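Local coordinates for protein cruciform cutting endonuclease 1, mitochondrial (PDB 1KCF) that resolves four-way DNA (Holliday) junctions in fission yeast mitochondria by cutting at the point of strand exchange, and seems to be important for maintaining mitochondrial DNA, at residues I36-R41 against P111-M116; S92-L97 against N136-M141. All coordinates share one frame; numbering follows the deposited sequence.

Contact 1 of 2, residues I36-R41 against P111-M116; sequences IYPTSR and PHVILM
R41 lays the aliphatic part of its side chain over one face of the H112 imidazole, a CH-pi contact at one end of two adjacent parallel strands of the RNase H-like fold in this RuvC-family resolvase, where the loop entering strand 42-47 meets the start of strand 113-118. R41 CD sits 3.6 Å from the H112 ring centroid, displaced toward the rim and closest to NE2. With CG beside its own backbone N, the arginine chain runs obliquely across the ring and then bends at chi3 (77°), so that the guanidinium plane stands 66° from the imidazole; NE and NH2 hydrogen-bond the carbonyls of N110 and F109. S40 reaches the same ring at its edge, in plane, S40 OG lying 3.1 Å from H112 CD2. Beneath these side chains the R41 carbonyl oxygen takes two backbone donors: H112 N at 3.0 Å, nearly straight (163°) and in the carbonyl plane, and V113 N through a longer, weak bond. V113 also pairs through its backbone with L43, so the loop and strand both hold this neighbour. Farther back along the loop, P38 crosses V113 obliquely, and its CD packs 3.7 Å from V113 CG2, the methyl that stands beside the valine's backbone N.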
ATOM      1  N   ILE A  36      14.087 -14.371 -17.124  1.00 55.74           N
ATOM      2  CA  ILE A  36      15.487 -13.977 -17.068  1.00 54.91           C
ATOM      3  C   ILE A  36      15.574 -12.512 -16.662  1.00 54.47           C
ATOM      4  O   ILE A  36      15.054 -11.633 -17.353  1.00 53.79           O
ATOM      5  CB  ILE A  36      16.173 -14.158 -18.437  1.00 57.42           C
ATOM      6  CG1 ILE A  36      17.505 -13.400 -18.464  1.00 57.44           C
ATOM      7  CG2 ILE A  36      15.251 -13.678 -19.546  1.00 58.48           C
ATOM      8  CD1 ILE A  36      18.549 -13.954 -17.523  1.00 61.06           C
ATOM      9  N   TYR A  37      16.226 -12.254 -15.532  1.00 52.68           N
ATOM     10  CA  TYR A  37      16.374 -10.894 -15.039  1.00 51.36           C
ATOM     11  C   TYR A  37      17.844 -10.500 -15.005  1.00 50.65           C
ATOM     12  O   TYR A  37      18.723 -11.357 -14.975  1.00 50.58           O
ATOM     13  CB  TYR A  37      15.797 -10.764 -13.625  1.00 50.03           C
ATOM     14  CG  TYR A  37      14.363 -11.218 -13.462  1.00 50.92           C
ATOM     15  CD1 TYR A  37      14.066 -12.490 -12.972  1.00 51.01           C
ATOM     16  CD2 TYR A  37      13.298 -10.362 -13.761  1.00 51.29           C
ATOM     17  CE1 TYR A  37      12.744 -12.900 -12.781  1.00 51.26           C
ATOM     18  CE2 TYR A  37      11.970 -10.762 -13.574  1.00 49.89           C
ATOM     19  CZ  TYR A  37      11.703 -12.029 -13.082  1.00 52.62           C
ATOM     20  OH  TYR A  37      10.395 -12.428 -12.884  1.00 56.69           O
ATOM     21  N   PRO A  38      18.131  -9.188 -15.017  1.00 50.01           N
ATOM     22  CA  PRO A  38      19.513  -8.702 -14.980  1.00 48.06           C
ATOM     23  C   PRO A  38      20.100  -9.000 -13.602  1.00 47.43           C
ATOM     24  O   PRO A  38      19.355  -9.159 -12.636  1.00 46.27           O
ATOM     25  CB  PRO A  38      19.359  -7.198 -15.195  1.00 50.00           C
ATOM     26  CG  PRO A  38      18.040  -7.065 -15.895  1.00 51.71           C
ATOM     27  CD  PRO A  38      17.189  -8.071 -15.188  1.00 49.14           C
ATOM     28  N   THR A  39      21.422  -9.083 -13.507  1.00 45.61           N
ATOM     29  CA  THR A  39      22.065  -9.329 -12.221  1.00 44.17           C
ATOM     30  C   THR A  39      23.018  -8.195 -11.875  1.00 41.86           C
ATOM     31  O   THR A  39      23.898  -8.354 -11.042  1.00 41.39           O
ATOM     32  CB  THR A  39      22.850 -10.659 -12.191  1.00 45.83           C
ATOM     33  OG1 THR A  39      23.732 -10.726 -13.316  1.00 50.70           O
ATOM     34  CG2 THR A  39      21.895 -11.837 -12.206  1.00 45.88           C
ATOM     35  N   SER A  40      22.844  -7.055 -12.534  1.00 42.05           N
ATOM     36  CA  SER A  40      23.661  -5.886 -12.257  1.00 43.85           C
ATOM     37  C   SER A  40      22.731  -4.844 -11.642  1.00 42.94           C
ATOM     38  O   SER A  40      21.537  -4.820 -11.939  1.00 40.76           O
ATOM     39  CB  SER A  40      24.298  -5.336 -13.543  1.00 46.86           C
ATOM     40  OG  SER A  40      23.313  -4.898 -14.469  1.00 54.92           O
ATOM     41  N   ARG A  41      23.280  -3.997 -10.779  1.00 43.13           N
ATOM     42  CA  ARG A  41      22.500  -2.959 -10.117  1.00 43.37           C
ATOM     43  C   ARG A  41      21.240  -3.551  -9.482  1.00 42.69           C
ATOM     44  O   ARG A  41      20.117  -3.143  -9.771  1.00 42.46           O
ATOM     45  CB  ARG A  41      22.136  -1.856 -11.117  1.00 44.59           C
ATOM     46  CG  ARG A  41      23.341  -1.266 -11.848  1.00 47.34           C
ATOM     47  CD  ARG A  41      22.959  -0.043 -12.676  1.00 50.05           C
ATOM     48  NE  ARG A  41      22.769   1.148 -11.848  1.00 54.81           N
ATOM     49  CZ  ARG A  41      23.761   1.831 -11.282  1.00 56.49           C
ATOM     50  NH1 ARG A  41      25.019   1.446 -11.452  1.00 58.84           N
ATOM     51  NH2 ARG A  41      23.500   2.898 -10.540  1.00 56.65           N
ATOM     52  N   PRO A 111      18.395   1.544  -9.894  1.00 52.53           N
ATOM     53  CA  PRO A 111      18.453   0.087 -10.056  1.00 51.42           C
ATOM     54  C   PRO A 111      17.848  -0.505 -11.323  1.00 50.50           C
ATOM     55  O   PRO A 111      16.965   0.082 -11.950  1.00 49.83           O
ATOM     56  CB  PRO A 111      17.723  -0.434  -8.812  1.00 51.71           C
ATOM     57  CG  PRO A 111      17.742   0.733  -7.850  1.00 53.84           C
ATOM     58  CD  PRO A 111      17.516   1.895  -8.768  1.00 51.86           C
ATOM     59  N   HIS A 112      18.340  -1.686 -11.682  1.00 48.48           N
ATOM     60  CA  HIS A 112      17.832  -2.415 -12.831  1.00 46.84           C
ATOM     61  C   HIS A 112      16.817  -3.395 -12.256  1.00 44.78           C
ATOM     62  O   HIS A 112      15.873  -3.809 -12.927  1.00 44.58           O
ATOM     63  CB  HIS A 112      18.948  -3.202 -13.527  1.00 50.16           C
ATOM     64  CG  HIS A 112      19.924  -2.347 -14.272  1.00 53.42           C
ATOM     65  ND1 HIS A 112      19.589  -1.119 -14.799  1.00 54.93           N
ATOM     66  CD2 HIS A 112      21.216  -2.565 -14.618  1.00 54.97           C
ATOM     67  CE1 HIS A 112      20.632  -0.617 -15.437  1.00 57.68           C
ATOM     68  NE2 HIS A 112      21.630  -1.475 -15.341  1.00 57.11           N
ATOM     69  N   VAL A 113      17.032  -3.758 -10.996  1.00 41.21           N
ATOM     70  CA  VAL A 113      16.158  -4.690 -10.303  1.00 39.33           C
ATOM     71  C   VAL A 113      16.015  -4.292  -8.841  1.00 39.18           C
ATOM     72  O   VAL A 113      16.971  -3.853  -8.205  1.00 37.85           O
ATOM     73  CB  VAL A 113      16.715  -6.135 -10.354  1.00 41.16           C
ATOM     74  CG1 VAL A 113      15.778  -7.081  -9.605  1.00 38.66           C
ATOM     75  CG2 VAL A 113      16.876  -6.588 -11.803  1.00 41.32           C
ATOM     76  N   ILE A 114      14.802  -4.434  -8.322  1.00 38.68           N
ATOM     77  CA  ILE A 114      14.528  -4.125  -6.930  1.00 40.11           C
ATOM     78  C   ILE A 114      13.873  -5.342  -6.313  1.00 36.85           C
ATOM     79  O   ILE A 114      12.825  -5.789  -6.777  1.00 36.03           O
ATOM     80  CB  ILE A 114      13.577  -2.923  -6.777  1.00 42.16           C
ATOM     81  CG1 ILE A 114      14.240  -1.666  -7.334  1.00 41.17           C
ATOM     82  CG2 ILE A 114      13.228  -2.720  -5.303  1.00 42.04           C
ATOM     83  CD1 ILE A 114      13.319  -0.474  -7.384  1.00 44.90           C
ATOM     84  N   LEU A 115      14.511  -5.876  -5.279  1.00 37.57           N
ATOM     85  CA  LEU A 115      14.021  -7.044  -4.562  1.00 37.68           C
ATOM     86  C   LEU A 115      13.414  -6.580  -3.244  1.00 41.54           C
ATOM     87  O   LEU A 115      14.068  -5.899  -2.446  1.00 40.93           O
ATOM     88  CB  LEU A 115      15.170  -8.008  -4.289  1.00 36.96           C
ATOM     89  CG  LEU A 115      16.041  -8.365  -5.499  1.00 36.05           C
ATOM     90  CD1 LEU A 115      17.124  -9.318  -5.048  1.00 31.75           C
ATOM     91  CD2 LEU A 115      15.196  -8.986  -6.605  1.00 32.33           C
ATOM     92  N   MET A 116      12.165  -6.954  -3.014  1.00 42.64           N
ATOM     93  CA  MET A 116      11.478  -6.540  -1.804  1.00 45.08           C
ATOM     94  C   MET A 116      11.063  -7.717  -0.934  1.00 43.86           C
ATOM     95  O   MET A 116      10.490  -8.698  -1.404  1.00 43.85           O
ATOM     96  CB  MET A 116      10.257  -5.704  -2.176  1.00 49.13           C
ATOM     97  CG  MET A 116       9.823  -4.704  -1.118  1.00 55.08           C
ATOM     98  SD  MET A 116       8.430  -3.707  -1.708  1.00 61.02           S
ATOM     99  CE  MET A 116       9.295  -2.492  -2.697  1.00 58.95           C
TER

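Contact 2 of 2, residues S92-L97 against N136-M141; sequences SSMADL and NMLESM
N136 opens the segment on the side of helix 128-151 turned from helix 91-109; its OD1 hydrogen-bonds R118, while its backbone O accepts both S140 N and, from above the carbonyl plane, S140 OG at 2.8 Å. M137 is the first residue to reach across. Its CG lies anti to the backbone N (chi1 -155°), and the chain stays extended as far as SD, which meets M94 CG at 3.3 Å and lies 3.6 Å from M94 CB. The two methionines cross obliquely. L138 follows at longer range, its CG 4.1 Å from M94 CE; M94 bends at both chi2 and chi3, which carries that methyl over to the leucine, and the two side chains meet at about a right angle. E139 turns from the interface to form a salt bridge with R118. One turn after M137, M141 sends an extended chain straight to the opposing backbone: SD lies 3.4 Å from A95 N and 3.8 Å from M94 CB, while CE stays close to the same two atoms. The sulfurs of M137 and M141 both come up against M94 CB. An alanine in place of M141 would probably loosen the packing against the M94-A95 backbone, since both SD and CE would be gone. The axes of segments 92-97 and 136-141 approach to 9.6 Å and cross at -55°, with sulfur and methyl groups filling the buried join. Helix 91-109 leads into strand 113-118, and helix 128-151 follows it and packs on the sheet through M116 of strand 113-118; M137 and S140 pack on S140 and M137 of the second subunit, and S92 on its Y147, so both helices border the dimer interface.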
ATOM      1  N   SER A  92      -1.998   9.281   4.993  1.00 63.62           N
ATOM      2  CA  SER A  92      -1.408  10.418   4.296  1.00 61.86           C
ATOM      3  C   SER A  92       0.066  10.606   4.644  1.00 60.67           C
ATOM      4  O   SER A  92       0.855  11.071   3.819  1.00 61.23           O
ATOM      5  CB  SER A  92      -2.183  11.688   4.628  1.00 64.23           C
ATOM      6  N   SER A  93       0.432  10.254   5.871  1.00 57.81           N
ATOM      7  CA  SER A  93       1.808  10.393   6.328  1.00 55.02           C
ATOM      8  C   SER A  93       2.699   9.307   5.723  1.00 51.86           C
ATOM      9  O   SER A  93       3.872   9.542   5.423  1.00 48.71           O
ATOM     10  CB  SER A  93       1.859  10.318   7.857  1.00 56.90           C
ATOM     11  OG  SER A  93       3.165  10.593   8.338  1.00 58.80           O
ATOM     12  N   MET A  94       2.130   8.121   5.548  1.00 50.09           N
ATOM     13  CA  MET A  94       2.863   7.000   4.976  1.00 49.85           C
ATOM     14  C   MET A  94       3.120   7.219   3.488  1.00 48.16           C
ATOM     15  O   MET A  94       4.175   6.852   2.974  1.00 46.19           O
ATOM     16  CB  MET A  94       2.092   5.698   5.198  1.00 49.40           C
ATOM     17  CG  MET A  94       2.146   5.194   6.637  1.00 53.35           C
ATOM     18  SD  MET A  94       3.846   4.907   7.194  1.00 54.45           S
ATOM     19  CE  MET A  94       4.274   3.472   6.205  1.00 54.13           C
ATOM     20  N   ALA A  95       2.155   7.821   2.802  1.00 48.20           N
ATOM     21  CA  ALA A  95       2.305   8.096   1.378  1.00 46.59           C
ATOM     22  C   ALA A  95       3.497   9.022   1.231  1.00 46.10           C
ATOM     23  O   ALA A  95       4.311   8.868   0.325  1.00 48.58           O
ATOM     24  CB  ALA A  95       1.052   8.760   0.838  1.00 45.06           C
ATOM     25  N   ASP A  96       3.597   9.981   2.146  1.00 47.37           N
ATOM     26  CA  ASP A  96       4.693  10.942   2.144  1.00 47.99           C
ATOM     27  C   ASP A  96       6.032  10.224   2.295  1.00 46.77           C
ATOM     28  O   ASP A  96       6.996  10.534   1.598  1.00 46.34           O
ATOM     29  CB  ASP A  96       4.514  11.941   3.287  1.00 52.30           C
ATOM     30  CG  ASP A  96       5.656  12.929   3.380  1.00 56.59           C
ATOM     31  OD1 ASP A  96       5.899  13.655   2.396  1.00 59.03           O
ATOM     32  OD2 ASP A  96       6.313  12.979   4.440  1.00 62.99           O
ATOM     33  N   LEU A  97       6.089   9.269   3.218  1.00 42.83           N
ATOM     34  CA  LEU A  97       7.312   8.510   3.441  1.00 42.08           C
ATOM     35  C   LEU A  97       7.611   7.623   2.232  1.00 40.26           C
ATOM     36  O   LEU A  97       8.755   7.538   1.783  1.00 38.17           O
ATOM     37  CB  LEU A  97       7.178   7.644   4.698  1.00 41.26           C
ATOM     38  CG  LEU A  97       8.357   6.732   5.055  1.00 41.91           C
ATOM     39  CD1 LEU A  97       9.571   7.568   5.431  1.00 38.58           C
ATOM     40  CD2 LEU A  97       7.960   5.829   6.208  1.00 39.40           C
ATOM     41  N   ASN A 136       2.928  -3.482   5.748  1.00 45.84           N
ATOM     42  CA  ASN A 136       2.031  -3.818   4.648  1.00 45.84           C
ATOM     43  C   ASN A 136       1.733  -2.552   3.848  1.00 45.07           C
ATOM     44  O   ASN A 136       1.651  -2.579   2.619  1.00 44.36           O
ATOM     45  CB  ASN A 136       0.716  -4.409   5.172  1.00 46.21           C
ATOM     46  CG  ASN A 136       0.902  -5.771   5.817  1.00 50.00           C
ATOM     47  OD1 ASN A 136       1.946  -6.409   5.663  1.00 51.79           O
ATOM     48  ND2 ASN A 136      -0.119  -6.231   6.534  1.00 49.43           N
ATOM     49  N   MET A 137       1.578  -1.446   4.566  1.00 41.56           N
ATOM     50  CA  MET A 137       1.278  -0.165   3.957  1.00 43.99           C
ATOM     51  C   MET A 137       2.448   0.334   3.117  1.00 44.26           C
ATOM     52  O   MET A 137       2.260   0.794   1.993  1.00 43.47           O
ATOM     53  CB  MET A 137       0.950   0.860   5.044  1.00 44.48           C
ATOM     54  CG  MET A 137       0.067   1.989   4.567  1.00 51.80           C
ATOM     55  SD  MET A 137      -0.322   3.165   5.863  1.00 59.44           S
ATOM     56  CE  MET A 137      -1.210   2.100   7.010  1.00 54.27           C
ATOM     57  N   LEU A 138       3.650   0.243   3.678  1.00 45.07           N
ATOM     58  CA  LEU A 138       4.866   0.676   3.000  1.00 46.29           C
ATOM     59  C   LEU A 138       5.037  -0.107   1.704  1.00 45.10           C
ATOM     60  O   LEU A 138       5.218   0.466   0.633  1.00 45.05           O
ATOM     61  CB  LEU A 138       6.081   0.437   3.898  1.00 48.32           C
ATOM     62  CG  LEU A 138       7.114   1.561   3.992  1.00 52.13           C
ATOM     63  CD1 LEU A 138       8.385   1.012   4.626  1.00 52.03           C
ATOM     64  CD2 LEU A 138       7.416   2.118   2.610  1.00 51.45           C
ATOM     65  N   GLU A 139       4.974  -1.426   1.816  1.00 44.93           N
ATOM     66  CA  GLU A 139       5.108  -2.302   0.665  1.00 46.28           C
ATOM     67  C   GLU A 139       4.076  -1.955  -0.404  1.00 44.16           C
ATOM     68  O   GLU A 139       4.416  -1.780  -1.574  1.00 43.46           O
ATOM     69  CB  GLU A 139       4.929  -3.759   1.100  1.00 48.65           C
ATOM     70  CG  GLU A 139       4.798  -4.751  -0.042  1.00 54.78           C
ATOM     71  CD  GLU A 139       4.648  -6.183   0.445  1.00 59.81           C
ATOM     72  OE1 GLU A 139       5.659  -6.770   0.881  1.00 63.43           O
ATOM     73  OE2 GLU A 139       3.520  -6.721   0.400  1.00 62.72           O
ATOM     74  N   SER A 140       2.817  -1.859   0.012  1.00 42.15           N
ATOM     75  CA  SER A 140       1.718  -1.551  -0.896  1.00 41.36           C
ATOM     76  C   SER A 140       1.901  -0.245  -1.654  1.00 38.66           C
ATOM     77  O   SER A 140       1.678  -0.190  -2.862  1.00 38.40           O
ATOM     78  CB  SER A 140       0.396  -1.495  -0.132  1.00 40.51           C
ATOM     79  OG  SER A 140       0.040  -2.771   0.350  1.00 46.41           O
ATOM     80  N   MET A 141       2.294   0.803  -0.941  1.00 35.75           N
ATOM     81  CA  MET A 141       2.487   2.105  -1.561  1.00 37.52           C
ATOM     82  C   MET A 141       3.659   2.112  -2.541  1.00 36.22           C
ATOM     83  O   MET A 141       3.552   2.673  -3.634  1.00 35.17           O
ATOM     84  CB  MET A 141       2.673   3.178  -0.481  1.00 36.48           C
ATOM     85  CG  MET A 141       1.450   3.323   0.427  1.00 38.26           C
ATOM     86  SD  MET A 141       1.535   4.710   1.578  1.00 42.98           S
ATOM     87  CE  MET A 141      -0.198   4.916   1.995  1.00 38.99           C
TER

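In the fold
Strand 113-118 connects the two contacts: helix 91-109 runs into its start, where contact 1 lies, and helix 128-151 comes after its end. Contact 1 is partly buried, where the loop before strand 42-47 meets the start of strand 113-118, and relies on backbone hydrogen bonding and an arginine over an imidazole, as suits a loop joining a sheet. Contact 2 is fully buried between two helices and relies on sulfur and hydrocarbon packing, close to the dimer interface, with L138 about 10 Å, side chain to side chain, from the magnesium ligand D46. Their centres are 23 Å apart, yet they touch where M116 SD packs 4.1 Å from E139 CG, joining sheet to helix layer.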